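Local coordinates for protein putative prolyl-tRNA synthetase (Leishmania major, PDB 5XIL) that probably joins proline to its cognate tRNA in an ATP-dependent reaction, as a class II aminoacyl-tRNA synthetase, here without the N-terminal part of the full-length protein, at residues V381-D384 with A385-A389. Sequence-based numbering, arbitrary orientation.
Sequences VAWD and AQTPA
The indole of W383 meets T387 at its edge: CD1 of W383 lies 3.7 Å from T387 OG1, which sits near the ring plane. R366 makes a cation-pi contact with this indole, S315, R318 and L319 of helix 306-325 pack against it, and its NE1 hydrogen-bonds to E322 OE1. The other flat group, the D384 carboxylate, is approached by a backbone amide on the anti side of OD1, 24° out of plane; Q386 N to D384 OD1 measures 2.9 Å. Placing CG between the backbone N and the carbonyl carbon (chi1 58°) folds the D384 carboxylate over the turn to receive that amide. D384 N donates almost straight to T387 OG1, 2.8 Å away at an N-H...O angle of 169°. A382 O lies 2.7 Å from the same T387 OG1. T387 N closes the type I turn on D384 O at 3.1 Å. With D384 N bonded to T387 OG1 and Q386 N to D384 OD1, D384 and T387 form a capping box in which the carboxylate takes the amide of Q386, where edge strand 378-382 passes into helix 387-412 in the anticodon-binding domain.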
ATOM      1  N   VAL A 381      10.216 -27.284 -21.953  1.00 19.38           N
ATOM      2  CA  VAL A 381      10.318 -25.937 -22.470  1.00 19.60           C
ATOM      3  C   VAL A 381      11.756 -25.665 -22.878  1.00 17.28           C
ATOM      4  O   VAL A 381      12.671 -25.806 -22.074  1.00 16.05           O
ATOM      5  CB  VAL A 381       9.876 -24.900 -21.426  1.00 19.76           C
ATOM      6  CG1 VAL A 381      10.115 -23.501 -21.964  1.00 21.14           C
ATOM      7  CG2 VAL A 381       8.416 -25.118 -21.075  1.00 22.73           C
ATOM      8  N   ALA A 382      11.943 -25.216 -24.114  1.00 20.07           N
ATOM      9  CA  ALA A 382      13.305 -24.931 -24.652  1.00 18.26           C
ATOM     10  C   ALA A 382      13.993 -23.863 -23.829  1.00 18.39           C
ATOM     11  O   ALA A 382      13.362 -22.835 -23.427  1.00 19.79           O
ATOM     12  CB  ALA A 382      13.196 -24.493 -26.122  1.00 20.16           C
ATOM     13  N   TRP A 383      15.288 -24.064 -23.555  1.00 17.76           N
ATOM     14  CA  TRP A 383      16.062 -23.125 -22.830  1.00 18.75           C
ATOM     15  C   TRP A 383      16.924 -22.333 -23.762  1.00 22.75           C
ATOM     16  O   TRP A 383      17.947 -22.848 -24.254  1.00 19.76           O
ATOM     17  CB  TRP A 383      16.872 -23.821 -21.778  1.00 18.93           C
ATOM     18  CG  TRP A 383      17.563 -22.896 -20.845  1.00 20.06           C
ATOM     19  CD1 TRP A 383      17.469 -21.538 -20.778  1.00 21.58           C
ATOM     20  CD2 TRP A 383      18.437 -23.273 -19.808  1.00 22.03           C
ATOM     21  NE1 TRP A 383      18.258 -21.052 -19.791  1.00 20.82           N
ATOM     22  CE2 TRP A 383      18.829 -22.099 -19.142  1.00 22.90           C
ATOM     23  CE3 TRP A 383      18.920 -24.492 -19.368  1.00 24.80           C
ATOM     24  CZ2 TRP A 383      19.743 -22.098 -18.095  1.00 28.81           C
ATOM     25  CZ3 TRP A 383      19.766 -24.509 -18.296  1.00 31.38           C
ATOM     26  CH2 TRP A 383      20.192 -23.312 -17.676  1.00 28.93           C
ATOM     27  N   ASP A 384      16.478 -21.116 -24.015  1.00 20.75           N
ATOM     28  CA  ASP A 384      17.037 -20.220 -25.022  1.00 25.38           C
ATOM     29  C   ASP A 384      16.505 -18.810 -24.752  1.00 23.85           C
ATOM     30  O   ASP A 384      15.952 -18.545 -23.659  1.00 21.18           O
ATOM     31  CB  ASP A 384      16.741 -20.744 -26.448  1.00 25.09           C
ATOM     32  CG  ASP A 384      15.237 -20.914 -26.728  1.00 27.26           C
ATOM     33  OD1 ASP A 384      14.384 -20.107 -26.257  1.00 24.48           O
ATOM     34  OD2 ASP A 384      14.922 -21.858 -27.432  1.00 27.15           O
ATOM     35  N   ALA A 385      16.706 -17.896 -25.702  1.00 21.38           N
ATOM     36  CA  ALA A 385      16.276 -16.504 -25.615  1.00 21.63           C
ATOM     37  C   ALA A 385      14.744 -16.316 -25.370  1.00 18.83           C
ATOM     38  O   ALA A 385      14.310 -15.264 -24.909  1.00 19.01           O
ATOM     39  CB  ALA A 385      16.675 -15.736 -26.882  1.00 23.20           C
ATOM     40  N   GLN A 386      13.978 -17.301 -25.756  1.00 17.05           N
ATOM     41  CA  GLN A 386      12.519 -17.221 -25.694  1.00 19.77           C
ATOM     42  C   GLN A 386      11.956 -17.768 -24.389  1.00 17.75           C
ATOM     43  O   GLN A 386      10.732 -17.668 -24.161  1.00 18.18           O
ATOM     44  CB  GLN A 386      11.890 -18.029 -26.810  1.00 20.34           C
ATOM     45  CG  GLN A 386      11.848 -17.295 -28.118  1.00 24.44           C
ATOM     46  CD  GLN A 386      13.219 -17.252 -28.772  1.00 23.95           C
ATOM     47  OE1 GLN A 386      13.890 -18.291 -28.914  1.00 25.03           O
ATOM     48  NE2 GLN A 386      13.634 -16.074 -29.177  1.00 26.09           N
ATOM     49  N   THR A 387      12.825 -18.330 -23.548  1.00 17.93           N
ATOM     50  CA  THR A 387      12.346 -19.028 -22.350  1.00 18.07           C
ATOM     51  C   THR A 387      11.476 -18.095 -21.400  1.00 17.01           C
ATOM     52  O   THR A 387      10.403 -18.518 -20.959  1.00 15.25           O
ATOM     53  CB  THR A 387      13.488 -19.672 -21.556  1.00 18.17           C
ATOM     54  OG1 THR A 387      14.293 -20.506 -22.414  1.00 18.61           O
ATOM     55  CG2 THR A 387      12.946 -20.504 -20.364  1.00 17.98           C
ATOM     56  N   PRO A 388      11.968 -16.910 -21.055  1.00 17.83           N
ATOM     57  CA  PRO A 388      11.134 -16.087 -20.175  1.00 17.52           C
ATOM     58  C   PRO A 388       9.727 -15.777 -20.731  1.00 18.28           C
ATOM     59  O   PRO A 388       8.720 -15.878 -19.986  1.00 16.71           O
ATOM     60  CB  PRO A 388      12.002 -14.854 -19.908  1.00 18.52           C
ATOM     61  CG  PRO A 388      13.414 -15.275 -20.262  1.00 17.50           C
ATOM     62  CD  PRO A 388      13.244 -16.255 -21.360  1.00 18.24           C
ATOM     63  N   ALA A 389       9.604 -15.458 -22.017  1.00 18.98           N
ATOM     64  CA  ALA A 389       8.301 -15.225 -22.572  1.00 20.20           C
ATOM     65  C   ALA A 389       7.498 -16.490 -22.584  1.00 19.33           C
ATOM     66  O   ALA A 389       6.275 -16.440 -22.413  1.00 19.28           O
ATOM     67  CB  ALA A 389       8.363 -14.611 -24.000  1.00 20.59           C
TER